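Local coordinates for protein Epf (Streptococcus pyogenes, PDB 4ES8) that acts as a cell-surface adhesin, attaching to cells through an N-terminal domain that contains a carbohydrate-binding module followed by a fibronectin-like domain, at residues V224-N229 with G312-V317; G228-Q233 with D280-L285; G247-L252 with S294-Q299; K290-I295 with D306-V311. One frame throughout, in Å; residues are numbered along the deposited sequence. Where two conformers were deposited one is given.

Contact 1: V224-N229 with G312-V317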
loop_
_atom_site.group_PDB
_atom_site.type_symbol
_atom_site.label_atom_id
_atom_site.label_comp_id
_atom_site.label_asym_id
_atom_site.label_seq_id
_atom_site.Cartn_x
_atom_site.Cartn_y
_atom_site.Cartn_z
ATOM N N VAL A 224 -10.980 6.769 -29.926
ATOM C CA VAL A 224 -11.919 7.291 -30.928
ATOM C C VAL A 224 -11.622 8.768 -31.135
ATOM O O VAL A 224 -11.689 9.564 -30.194
ATOM C CB VAL A 224 -13.400 7.037 -30.528
ATOM C CG1 VAL A 224 -14.367 7.778 -31.459
ATOM C CG2 VAL A 224 -13.717 5.543 -30.505
ATOM N N ALA A 225 -11.245 9.122 -32.377
ATOM C CA ALA A 225 -10.957 10.483 -32.785
ATOM C C ALA A 225 -11.439 10.670 -34.203
ATOM O O ALA A 225 -11.220 9.791 -35.040
ATOM C CB ALA A 225 -9.460 10.764 -32.697
ATOM N N TYR A 226 -12.086 11.803 -34.463
ATOM C CA TYR A 226 -12.572 12.129 -35.804
ATOM C C TYR A 226 -12.011 13.469 -36.240
ATOM O O TYR A 226 -11.873 14.382 -35.421
ATOM C CB TYR A 226 -14.122 12.150 -35.841
ATOM C CG TYR A 226 -14.789 10.892 -35.315
ATOM C CD1 TYR A 226 -14.491 9.643 -35.852
ATOM C CD2 TYR A 226 -15.767 10.960 -34.327
ATOM C CE1 TYR A 226 -15.119 8.487 -35.389
ATOM C CE2 TYR A 226 -16.419 9.814 -33.871
ATOM C CZ TYR A 226 -16.096 8.580 -34.409
ATOM O OH TYR A 226 -16.719 7.448 -33.947
ATOM N N VAL A 227 -11.681 13.598 -37.542
ATOM C CA VAL A 227 -11.160 14.854 -38.117
ATOM C C VAL A 227 -12.108 16.040 -37.781
ATOM O O VAL A 227 -13.325 15.875 -37.826
ATOM C CB VAL A 227 -10.946 14.725 -39.652
ATOM C CG1 VAL A 227 -9.697 13.916 -39.963
ATOM C CG2 VAL A 227 -12.165 14.102 -40.341
ATOM N N GLY A 228 -11.537 17.171 -37.373
ATOM C CA GLY A 228 -12.287 18.376 -37.015
ATOM C C GLY A 228 -13.097 18.330 -35.729
ATOM O O GLY A 228 -13.788 19.305 -35.406
ATOM N N ASN A 229 -12.997 17.216 -34.963
ATOM C CA ASN A 229 -13.724 17.016 -33.712
ATOM C C ASN A 229 -12.769 17.150 -32.515
ATOM O O ASN A 229 -11.737 16.471 -32.458
ATOM C CB ASN A 229 -14.421 15.657 -33.726
ATOM C CG ASN A 229 -15.480 15.475 -32.651
ATOM O OD1 ASN A 229 -15.319 15.887 -31.499
ATOM N ND2 ASN A 229 -16.575 14.821 -33.001
ATOM N N GLY A 312 -10.462 8.549 -37.534
ATOM C CA GLY A 312 -11.377 8.078 -38.566
ATOM C C GLY A 312 -12.309 9.170 -39.042
ATOM O O GLY A 312 -12.123 10.348 -38.728
ATOM N N ILE A 313 -13.280 8.772 -39.858
ATOM C CA ILE A 313 -14.369 9.609 -40.358
ATOM C C ILE A 313 -15.569 9.260 -39.477
ATOM O O ILE A 313 -15.865 8.075 -39.315
ATOM C CB ILE A 313 -14.627 9.367 -41.886
ATOM C CG1 ILE A 313 -13.370 9.661 -42.765
ATOM C CG2 ILE A 313 -15.883 10.108 -42.397
ATOM C CD1 ILE A 313 -12.800 11.153 -42.757
ATOM N N ASP A 314 -16.214 10.272 -38.871
ATOM C CA ASP A 314 -17.373 10.099 -37.988
ATOM C C ASP A 314 -18.465 9.263 -38.695
ATOM O O ASP A 314 -18.990 9.708 -39.721
ATOM C CB ASP A 314 -17.920 11.469 -37.543
ATOM C CG ASP A 314 -18.910 11.436 -36.389
ATOM O OD1 ASP A 314 -19.617 10.409 -36.234
ATOM O OD2 ASP A 314 -19.017 12.451 -35.676
ATOM N N PRO A 315 -18.793 8.041 -38.188
ATOM C CA PRO A 315 -19.790 7.201 -38.880
ATOM C C PRO A 315 -21.237 7.701 -38.748
ATOM O O PRO A 315 -22.146 6.990 -39.196
ATOM C CB PRO A 315 -19.611 5.826 -38.226
ATOM C CG PRO A 315 -19.106 6.122 -36.867
ATOM C CD PRO A 315 -18.246 7.351 -36.998
ATOM N N LYS A 316 -21.455 8.923 -38.174
ATOM C CA LYS A 316 -22.780 9.552 -38.036
ATOM C C LYS A 316 -23.481 9.613 -39.410
ATOM O O LYS A 316 -22.804 9.675 -40.443
ATOM C CB LYS A 316 -22.687 10.960 -37.402
ATOM C CG LYS A 316 -21.907 11.990 -38.228
ATOM C CD LYS A 316 -22.021 13.389 -37.662
ATOM C CE LYS A 316 -21.279 14.378 -38.526
ATOM N NZ LYS A 316 -21.851 15.744 -38.419
ATOM N N VAL A 317 -24.827 9.546 -39.414
ATOM C CA VAL A 317 -25.632 9.533 -40.642
ATOM C C VAL A 317 -25.379 10.771 -41.495
ATOM O O VAL A 317 -25.173 11.874 -40.978
ATOM C CB VAL A 317 -27.157 9.335 -40.418
ATOM C CG1 VAL A 317 -27.475 7.901 -40.004
ATOM C CG2 VAL A 317 -27.740 10.355 -39.431
HETATM O O HOH W 1 -17.430 14.501 -35.835
#
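Tyr226 and Gly312 form a single backbone bridge: Gly312 N donates a nearly straight bond to Ala225 O (2.9 Å, 171°), while the return bond from Val227 N to Gly312 O is weak at 3.5 Å. Past the bridge, the 312-317 chain runs across the tyrosine ring. Asp314 CA sits over the ring centre in a CH-pi contact, 3.7 Å from the Tyr226 centroid. From there its side chain continues over the same ring, CG anti to the backbone N (chi1 -167°), and the carboxylate stacks with its plane 15° from that of the phenol, Asp314 CG lying 3.8 Å from Tyr226 CD2. The type II turn from Tyr226 to Asn229, with Gly228 at positive phi, leads from strand 219-224 into strand 231-237 of a two-sheet sandwich consistent with the fibronectin-like domain, and the segment after strand 307-310 is laid against it here. Pro315 CD meets the hydroxyl end of the ring, 3.4 Å from Tyr226 OH. Separately, Val227 CG2 touches Ile313 CD1. One water bridges the two segments, accepting from Asn229 ND2 and donating to Asp314 OD2 (2.6 Å), while Asn229 OD1 accepts from Asn231 N. Asp314 OD1 takes Lys316 N from above the carboxylate plane, closing an Asx turn.

Contact 2: G228-Q233 with D280-L285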
loop_
_atom_site.group_PDB
_atom_site.type_symbol
_atom_site.label_atom_id
_atom_site.label_comp_id
_atom_site.label_asym_id
_atom_site.label_seq_id
_atom_site.Cartn_x
_atom_site.Cartn_y
_atom_site.Cartn_z
ATOM N N GLY A 228 -11.537 17.171 -37.373
ATOM C CA GLY A 228 -12.287 18.376 -37.015
ATOM C C GLY A 228 -13.097 18.330 -35.729
ATOM O O GLY A 228 -13.788 19.305 -35.406
ATOM N N ASN A 229 -12.997 17.216 -34.963
ATOM C CA ASN A 229 -13.724 17.016 -33.712
ATOM C C ASN A 229 -12.769 17.150 -32.515
ATOM O O ASN A 229 -11.737 16.471 -32.458
ATOM C CB ASN A 229 -14.421 15.657 -33.726
ATOM C CG ASN A 229 -15.480 15.475 -32.651
ATOM O OD1 ASN A 229 -15.319 15.887 -31.499
ATOM N ND2 ASN A 229 -16.575 14.821 -33.001
ATOM N N LYS A 230 -13.100 18.053 -31.578
ATOM C CA LYS A 230 -12.278 18.324 -30.392
ATOM C C LYS A 230 -12.313 17.195 -29.362
ATOM O O LYS A 230 -11.372 17.077 -28.566
ATOM C CB LYS A 230 -12.747 19.616 -29.695
ATOM C CG LYS A 230 -12.488 20.900 -30.493
ATOM C CD LYS A 230 -13.021 22.167 -29.794
ATOM C CE LYS A 230 -14.532 22.285 -29.762
ATOM N NZ LYS A 230 -15.118 22.474 -31.117
ATOM N N ASN A 231 -13.401 16.394 -29.351
ATOM C CA ASN A 231 -13.612 15.335 -28.373
ATOM C C ASN A 231 -12.935 14.023 -28.786
ATOM O O ASN A 231 -13.329 13.420 -29.787
ATOM C CB ASN A 231 -15.122 15.122 -28.162
ATOM C CG ASN A 231 -15.917 16.407 -28.038
ATOM O OD1 ASN A 231 -15.663 17.253 -27.172
ATOM N ND2 ASN A 231 -16.887 16.589 -28.924
ATOM N N VAL A 232 -11.946 13.572 -27.992
ATOM C CA VAL A 232 -11.249 12.313 -28.203
ATOM C C VAL A 232 -11.690 11.406 -27.062
ATOM O O VAL A 232 -11.697 11.854 -25.912
ATOM C CB VAL A 232 -9.702 12.491 -28.258
ATOM C CG1 VAL A 232 -8.998 11.138 -28.356
ATOM C CG2 VAL A 232 -9.287 13.398 -29.421
ATOM N N GLN A 233 -12.078 10.171 -27.369
ATOM C CA GLN A 233 -12.537 9.247 -26.332
ATOM C C GLN A 233 -11.574 8.085 -26.232
ATOM O O GLN A 233 -11.380 7.353 -27.206
ATOM C CB GLN A 233 -13.969 8.750 -26.629
ATOM C CG GLN A 233 -15.024 9.855 -26.530
ATOM C CD GLN A 233 -16.431 9.317 -26.671
ATOM O OE1 GLN A 233 -16.673 8.238 -27.241
ATOM N NE2 GLN A 233 -17.398 10.075 -26.170
ATOM N N ASP A 280 -7.628 24.347 -33.174
ATOM C CA ASP A 280 -6.551 24.198 -34.153
ATOM C C ASP A 280 -6.080 22.744 -34.227
ATOM O O ASP A 280 -5.915 22.210 -35.325
ATOM C CB ASP A 280 -5.367 25.117 -33.811
ATOM C CG ASP A 280 -5.674 26.611 -33.871
ATOM O OD1 ASP A 280 -6.678 26.991 -34.519
ATOM O OD2 ASP A 280 -4.914 27.398 -33.258
ATOM N N GLN A 281 -5.901 22.093 -33.054
ATOM C CA GLN A 281 -5.494 20.685 -33.011
ATOM C C GLN A 281 -6.514 19.790 -33.712
ATOM O O GLN A 281 -6.112 18.968 -34.543
ATOM C CB GLN A 281 -5.295 20.218 -31.561
ATOM C CG GLN A 281 -4.027 20.763 -30.935
ATOM C CD GLN A 281 -3.954 20.411 -29.464
ATOM O OE1 GLN A 281 -4.948 20.011 -28.845
ATOM N NE2 GLN A 281 -2.786 20.558 -28.884
ATOM N N ALA A 282 -7.832 19.969 -33.425
ATOM C CA ALA A 282 -8.909 19.178 -34.036
ATOM C C ALA A 282 -8.952 19.382 -35.554
ATOM O O ALA A 282 -9.100 18.422 -36.308
ATOM C CB ALA A 282 -10.252 19.557 -33.429
ATOM N N LYS A 283 -8.822 20.644 -35.989
ATOM C CA LYS A 283 -8.824 20.995 -37.409
ATOM C C LYS A 283 -7.617 20.377 -38.125
ATOM O O LYS A 283 -7.728 20.051 -39.310
ATOM C CB LYS A 283 -8.809 22.522 -37.546
ATOM C CG LYS A 283 -9.034 23.034 -38.955
ATOM C CD LYS A 283 -8.731 24.523 -39.020
ATOM C CE LYS A 283 -8.938 25.092 -40.395
ATOM N NZ LYS A 283 -10.304 24.825 -40.914
ATOM N N SER A 284 -6.474 20.215 -37.403
ATOM C CA SER A 284 -5.216 19.681 -37.943
ATOM C C SER A 284 -5.182 18.142 -38.059
ATOM O O SER A 284 -4.308 17.631 -38.761
ATOM C CB SER A 284 -4.033 20.149 -37.103
ATOM O OG SER A 284 -3.874 21.557 -37.181
ATOM N N LEU A 285 -6.107 17.400 -37.395
ATOM C CA LEU A 285 -6.123 15.930 -37.510
ATOM C C LEU A 285 -6.311 15.496 -38.953
ATOM O O LEU A 285 -7.118 16.097 -39.674
ATOM C CB LEU A 285 -7.246 15.303 -36.664
ATOM C CG LEU A 285 -7.167 15.476 -35.144
ATOM C CD1 LEU A 285 -8.442 14.968 -34.508
ATOM C CD2 LEU A 285 -5.938 14.744 -34.556
#
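Ala282 is the close-packed point of this contact, its methyl group directed at the backbone of Asn229 and Lys230. Ala282 CB lies 3.6 Å from Asn229 O and 3.7 Å from Lys230 N, so the helix meets peptide atoms with a small side chain between. Beside it, Leu285 CD1 approaches the same carbonyl more loosely, at 4.2 Å from Asn229 O. Helix 279-284 thereby packs its last turn on the connection entering strand 231-237, in the three-stranded sheet of the two-sheet sandwich. A single backbone hydrogen bond joins them, from Gly228 N to Ala282 O (2.9 Å); it is bent to 136° at the hydrogen, and the donor stands well above the carbonyl plane. The Asx turn at Asn229 lies within this connection. The exposed side is thinner. Gly228 passes by Lys283 with Gly228 CA 4.3 Å from Lys283 N. Lys230 offers its CG to Ala282 CB at 3.9 Å, then bends at chi3 and chi4 and ends in a salt bridge with Glu279. On the helix, Ser284 N and Ser284 OG reach Asp280 O from opposite faces of its plane.

Contact 3: G247-L252 with S294-Q299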
loop_
_atom_site.group_PDB
_atom_site.type_symbol
_atom_site.label_atom_id
_atom_site.label_comp_id
_atom_site.label_asym_id
_atom_site.label_seq_id
_atom_site.Cartn_x
_atom_site.Cartn_y
_atom_site.Cartn_z
ATOM N N GLY A 247 -4.843 8.221 -10.983
ATOM C CA GLY A 247 -3.405 8.482 -10.947
ATOM C C GLY A 247 -2.677 8.253 -12.253
ATOM O O GLY A 247 -1.509 8.630 -12.370
ATOM N N ASP A 248 -3.319 7.605 -13.235
ATOM C CA ASP A 248 -2.663 7.406 -14.523
ATOM C C ASP A 248 -2.684 8.708 -15.310
ATOM O O ASP A 248 -3.728 9.364 -15.417
ATOM C CB ASP A 248 -3.369 6.297 -15.318
ATOM C CG ASP A 248 -3.135 4.895 -14.796
ATOM O OD1 ASP A 248 -2.667 4.757 -13.642
ATOM O OD2 ASP A 248 -3.418 3.941 -15.536
ATOM N N GLU A 249 -1.522 9.071 -15.854
ATOM C CA GLU A 249 -1.344 10.268 -16.660
ATOM C C GLU A 249 -1.349 9.868 -18.125
ATOM O O GLU A 249 -0.432 9.162 -18.558
ATOM C CB GLU A 249 -0.031 10.967 -16.281
ATOM C CG GLU A 249 0.250 12.199 -17.126
ATOM C CD GLU A 249 1.671 12.711 -17.046
ATOM O OE1 GLU A 249 2.575 12.085 -17.649
ATOM O OE2 GLU A 249 1.877 13.740 -16.360
ATOM N N ILE A 250 -2.374 10.286 -18.871
ATOM C CA ILE A 250 -2.488 9.952 -20.296
ATOM C C ILE A 250 -1.925 11.090 -21.153
ATOM O O ILE A 250 -2.426 12.209 -21.057
ATOM C CB ILE A 250 -3.963 9.672 -20.694
ATOM C CG1 ILE A 250 -4.587 8.544 -19.829
ATOM C CG2 ILE A 250 -4.049 9.344 -22.197
ATOM C CD1 ILE A 250 -6.101 8.479 -19.941
ATOM N N SER A 251 -0.943 10.794 -22.014
ATOM C CA SER A 251 -0.406 11.776 -22.964
ATOM C C SER A 251 -0.821 11.361 -24.365
ATOM O O SER A 251 -0.647 10.194 -24.728
ATOM C CB SER A 251 1.111 11.859 -22.852
ATOM O OG SER A 251 1.458 12.378 -21.578
ATOM N N LEU A 252 -1.438 12.288 -25.119
ATOM C CA LEU A 252 -1.907 12.021 -26.494
ATOM C C LEU A 252 -1.070 12.824 -27.458
ATOM O O LEU A 252 -0.901 14.025 -27.252
ATOM C CB LEU A 252 -3.384 12.415 -26.613
ATOM C CG LEU A 252 -4.010 12.309 -28.008
ATOM C CD1 LEU A 252 -4.167 10.843 -28.417
ATOM C CD2 LEU A 252 -5.398 12.980 -28.024
ATOM N N SER A 294 0.583 7.447 -24.557
ATOM C CA SER A 294 1.547 6.961 -23.563
ATOM C C SER A 294 0.926 7.167 -22.186
ATOM O O SER A 294 0.417 8.249 -21.919
ATOM C CB SER A 294 2.876 7.693 -23.684
ATOM O OG SER A 294 3.759 7.257 -22.660
ATOM N N ILE A 295 0.951 6.130 -21.315
ATOM C CA ILE A 295 0.316 6.250 -20.002
ATOM C C ILE A 295 1.376 6.084 -18.921
ATOM O O ILE A 295 2.074 5.063 -18.879
ATOM C CB ILE A 295 -0.834 5.224 -19.855
ATOM C CG1 ILE A 295 -1.896 5.404 -20.996
ATOM C CG2 ILE A 295 -1.515 5.336 -18.479
ATOM C CD1 ILE A 295 -3.009 4.365 -21.061
ATOM N N LYS A 296 1.468 7.077 -18.026
ATOM C CA LYS A 296 2.430 7.026 -16.930
ATOM C C LYS A 296 1.673 6.882 -15.637
ATOM O O LYS A 296 0.772 7.673 -15.386
ATOM C CB LYS A 296 3.274 8.311 -16.902
ATOM C CG LYS A 296 4.293 8.345 -15.741
ATOM C CD LYS A 296 4.998 9.704 -15.698
ATOM C CE LYS A 296 6.001 9.811 -14.583
ATOM N NZ LYS A 296 6.277 11.237 -14.250
ATOM N N GLN A 297 1.994 5.850 -14.830
ATOM C CA GLN A 297 1.353 5.720 -13.523
ATOM C C GLN A 297 2.058 6.735 -12.609
ATOM O O GLN A 297 3.236 6.541 -12.311
ATOM C CB GLN A 297 1.463 4.275 -13.021
ATOM C CG GLN A 297 0.229 3.827 -12.232
ATOM C CD GLN A 297 -0.071 4.774 -11.097
ATOM O OE1 GLN A 297 0.785 4.970 -10.224
ATOM N NE2 GLN A 297 -1.212 5.479 -11.157
ATOM N N LYS A 298 1.378 7.824 -12.208
ATOM C CA LYS A 298 2.086 8.897 -11.487
ATOM C C LYS A 298 2.642 8.486 -10.145
ATOM O O LYS A 298 3.643 9.059 -9.716
ATOM C CB LYS A 298 1.204 10.116 -11.287
ATOM C CG LYS A 298 0.928 10.908 -12.544
ATOM C CD LYS A 298 -0.043 11.986 -12.158
ATOM C CE LYS A 298 0.167 13.233 -12.937
ATOM N NZ LYS A 298 -0.728 14.301 -12.418
ATOM N N GLN A 299 2.012 7.516 -9.468
ATOM C CA GLN A 299 2.505 7.138 -8.147
ATOM C C GLN A 299 3.642 6.120 -8.242
ATOM O O GLN A 299 4.633 6.261 -7.526
ATOM C CB GLN A 299 1.377 6.594 -7.258
ATOM C CG GLN A 299 0.358 7.670 -6.876
ATOM C CD GLN A 299 -0.584 8.064 -7.984
ATOM O OE1 GLN A 299 -1.084 7.234 -8.744
ATOM N NE2 GLN A 299 -0.880 9.350 -8.061
#
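Ser294 and Ser251 start the ladder as an antiparallel hydrogen-bonded pair, Ser251 N giving to Ser294 O at 2.9 Å and Ser294 N to Ser251 O. Ile295 follows in a non-hydrogen-bonded pair with Ile250; both side chains turn to the face that meets Leu236 of strand 231-237, and their CG1 atoms stand 4.3 Å apart. Ile295 CG2 also reaches Asp248, 3.8 Å from its CB. At Lys296 the paired bonds return: Lys296 O accepts from Glu249 N at 2.7 Å, nearly straight. Lys296 is extended, and its NZ makes a salt bridge with Glu20. Gln297, bent at chi2 (-54°), brings its amide back toward strand 248-253. NE2 donates to Asp248 OD1 (3.0 Å), with the acceptor in the amide plane, and to Gln299 OE1. Asp248 is further held by Arg242 and Ser218, so its buried carboxylate has several partners. Lys298 N continues the ladder to Gly247 O (3.0 Å), and its CG rests on Glu249 CB. Gln299 closes the walk with OE1 3.4 Å from Gly247 CA, close to the amide of Gln297. The pairing is that of two neighbouring central strands in a four-stranded antiparallel sheet, one layer of the two-sheet beta sandwich.

Contact 4: K290-I295 with D306-V311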
loop_
_atom_site.group_PDB
_atom_site.type_symbol
_atom_site.label_atom_id
_atom_site.label_comp_id
_atom_site.label_asym_id
_atom_site.label_seq_id
_atom_site.Cartn_x
_atom_site.Cartn_y
_atom_site.Cartn_z
ATOM N N LYS A 290 -2.226 8.189 -37.420
ATOM C CA LYS A 290 -1.916 7.340 -36.284
ATOM C C LYS A 290 -1.544 8.206 -35.095
ATOM O O LYS A 290 -0.441 8.745 -35.026
ATOM C CB LYS A 290 -0.768 6.366 -36.609
ATOM C CG LYS A 290 -1.173 5.214 -37.515
ATOM C CD LYS A 290 0.034 4.322 -37.860
ATOM C CE LYS A 290 0.452 3.393 -36.739
ATOM N NZ LYS A 290 1.713 2.671 -37.064
ATOM N N LEU A 291 -2.466 8.342 -34.153
ATOM C CA LEU A 291 -2.184 9.076 -32.927
ATOM C C LEU A 291 -1.515 8.135 -31.943
ATOM O O LEU A 291 -1.734 6.923 -32.009
ATOM C CB LEU A 291 -3.466 9.657 -32.309
ATOM C CG LEU A 291 -4.330 10.547 -33.236
ATOM C CD1 LEU A 291 -5.581 11.025 -32.512
ATOM C CD2 LEU A 291 -3.536 11.768 -33.758
ATOM N N LYS A 292 -0.721 8.685 -31.020
ATOM C CA LYS A 292 -0.011 7.886 -30.026
ATOM C C LYS A 292 -0.500 8.220 -28.636
ATOM O O LYS A 292 -0.722 9.399 -28.305
ATOM C CB LYS A 292 1.502 8.144 -30.117
ATOM C CG LYS A 292 2.353 7.343 -29.124
ATOM C CD LYS A 292 3.859 7.539 -29.344
ATOM C CE LYS A 292 4.355 8.939 -29.025
ATOM N NZ LYS A 292 5.842 9.010 -29.115
ATOM N N VAL A 293 -0.636 7.179 -27.812
ATOM C CA VAL A 293 -1.005 7.329 -26.408
ATOM C C VAL A 293 0.098 6.700 -25.559
ATOM O O VAL A 293 0.473 5.551 -25.799
ATOM C CB VAL A 293 -2.384 6.705 -26.092
ATOM C CG1 VAL A 293 -2.647 6.700 -24.587
ATOM C CG2 VAL A 293 -3.504 7.447 -26.827
ATOM N N SER A 294 0.583 7.447 -24.557
ATOM C CA SER A 294 1.547 6.961 -23.563
ATOM C C SER A 294 0.926 7.167 -22.186
ATOM O O SER A 294 0.417 8.249 -21.919
ATOM C CB SER A 294 2.876 7.693 -23.684
ATOM O OG SER A 294 3.759 7.257 -22.660
ATOM N N ILE A 295 0.951 6.130 -21.315
ATOM C CA ILE A 295 0.316 6.250 -20.002
ATOM C C ILE A 295 1.376 6.084 -18.921
ATOM O O ILE A 295 2.074 5.063 -18.879
ATOM C CB ILE A 295 -0.834 5.224 -19.855
ATOM C CG1 ILE A 295 -1.896 5.404 -20.996
ATOM C CG2 ILE A 295 -1.515 5.336 -18.479
ATOM C CD1 ILE A 295 -3.009 4.365 -21.061
ATOM N N ASP A 306 4.065 2.280 -25.926
ATOM C CA ASP A 306 3.346 3.274 -26.710
ATOM C C ASP A 306 2.159 2.590 -27.351
ATOM O O ASP A 306 2.313 1.485 -27.871
ATOM C CB ASP A 306 4.255 3.871 -27.801
ATOM C CG ASP A 306 5.325 4.816 -27.299
ATOM O OD1 ASP A 306 5.121 5.435 -26.229
ATOM O OD2 ASP A 306 6.335 5.001 -28.022
ATOM N N PHE A 307 0.977 3.220 -27.298
ATOM C CA PHE A 307 -0.226 2.690 -27.963
ATOM C C PHE A 307 -0.556 3.578 -29.148
ATOM O O PHE A 307 -0.289 4.780 -29.102
ATOM C CB PHE A 307 -1.427 2.649 -27.012
ATOM C CG PHE A 307 -1.164 1.898 -25.733
ATOM C CD1 PHE A 307 -1.115 0.511 -25.721
ATOM C CD2 PHE A 307 -0.905 2.580 -24.553
ATOM C CE1 PHE A 307 -0.829 -0.181 -24.543
ATOM C CE2 PHE A 307 -0.648 1.887 -23.370
ATOM C CZ PHE A 307 -0.577 0.510 -23.384
ATOM N N PHE A 308 -1.163 3.008 -30.189
ATOM C CA PHE A 308 -1.520 3.771 -31.388
ATOM C C PHE A 308 -2.922 3.449 -31.828
ATOM O O PHE A 308 -3.381 2.304 -31.708
ATOM C CB PHE A 308 -0.545 3.449 -32.544
ATOM C CG PHE A 308 0.905 3.710 -32.235
ATOM C CD1 PHE A 308 1.471 4.953 -32.487
ATOM C CD2 PHE A 308 1.699 2.725 -31.645
ATOM C CE1 PHE A 308 2.815 5.202 -32.182
ATOM C CE2 PHE A 308 3.032 2.981 -31.321
ATOM C CZ PHE A 308 3.586 4.216 -31.602
ATOM N N PHE A 309 -3.594 4.452 -32.404
ATOM C CA PHE A 309 -4.908 4.261 -32.982
ATOM C C PHE A 309 -5.068 5.270 -34.096
ATOM O O PHE A 309 -4.432 6.330 -34.071
ATOM C CB PHE A 309 -6.051 4.354 -31.939
ATOM C CG PHE A 309 -6.328 5.735 -31.392
ATOM C CD1 PHE A 309 -5.581 6.243 -30.329
ATOM C CD2 PHE A 309 -7.355 6.520 -31.915
ATOM C CE1 PHE A 309 -5.834 7.527 -29.828
ATOM C CE2 PHE A 309 -7.635 7.787 -31.383
ATOM C CZ PHE A 309 -6.873 8.285 -30.347
ATOM N N GLU A 310 -5.932 4.948 -35.062
ATOM C CA GLU A 310 -6.163 5.856 -36.179
ATOM C C GLU A 310 -7.316 6.793 -35.965
ATOM O O GLU A 310 -8.359 6.400 -35.447
ATOM C CB GLU A 310 -6.452 5.056 -37.455
ATOM C CG GLU A 310 -5.204 4.482 -38.110
ATOM C CD GLU A 310 -5.453 3.730 -39.406
ATOM O OE1 GLU A 310 -6.552 3.879 -39.992
ATOM O OE2 GLU A 310 -4.533 3.006 -39.849
ATOM N N VAL A 311 -7.163 8.013 -36.478
ATOM C CA VAL A 311 -8.244 8.991 -36.608
ATOM C C VAL A 311 -9.164 8.428 -37.702
ATOM O O VAL A 311 -8.676 7.884 -38.690
ATOM C CB VAL A 311 -7.694 10.397 -36.996
ATOM C CG1 VAL A 311 -8.819 11.391 -37.311
ATOM C CG2 VAL A 311 -6.763 10.965 -35.940
HETATM O O HOH W 2 5.829 8.022 -26.261
HETATM O O HOH W 3 4.968 5.145 -23.606
#
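Leu291 and Phe309 make the apolar centre, with Leu291 CB over one face of the phenyl ring toward its rim and Leu291 CD1 3.7 Å from Phe309 CZ. Phe309 CG lies between the backbone N and the carbonyl carbon (chi1 71°), a crowded position that swings the ring toward strand 290-297. There Val293 CG2 meets the ring edge in its plane, 3.8 Å from Phe309 CE1. Val311 CG2 packs on Leu291 CD1 at 3.6 Å, and Phe307 lies farther along, its CE2 near Ile295 CD1. Val293 and Phe309 face Leu220 and Leu234 in the interior of the sandwich; the two strands form a beta hairpin at the edge of the four-stranded sheet. Leu291-Phe309 and Val293-Phe307 are its hydrogen-bonded pairs, the shortest bond running from Val293 N to Phe307 O (2.7 Å). On the reverse face, Lys292 and Phe308 lie side by side, pointing the same way, with Lys292 CG 3.8 Å from Phe308 CE1. Lys292 CD then passes Asp306 CG at 3.7 Å. The charged ends do not form a salt bridge, but a water accepts from Lys292 NZ and donates to Asp306 OD1. A second water links that oxygen to Ser294 OG, 2.6 Å from each.

All four contacts lie in the C-terminal two-sheet sandwich. From the N-terminal side, 224-229 opens contact 1, which closes 83 residues later at 312-317 and so encloses contacts 3 and 4. Contact 2 starts from the same turn, sharing Gly228 and Asn229, and ties it to helix 279-284. Contact 3 opens before that helix and closes after it, so contacts 2 and 3 cross. Contact 4 follows contact 2 in series and shares Ser294 and Ile295 of strand 290-297 with contact 3. Contacts 3 and 4 build adjacent strand pairs of one sheet; Val232, Leu252 and Phe309 join it to the opposing sheet, while contacts 1 and 2 gather at the end of the sandwich near the C terminus, away from contact 3.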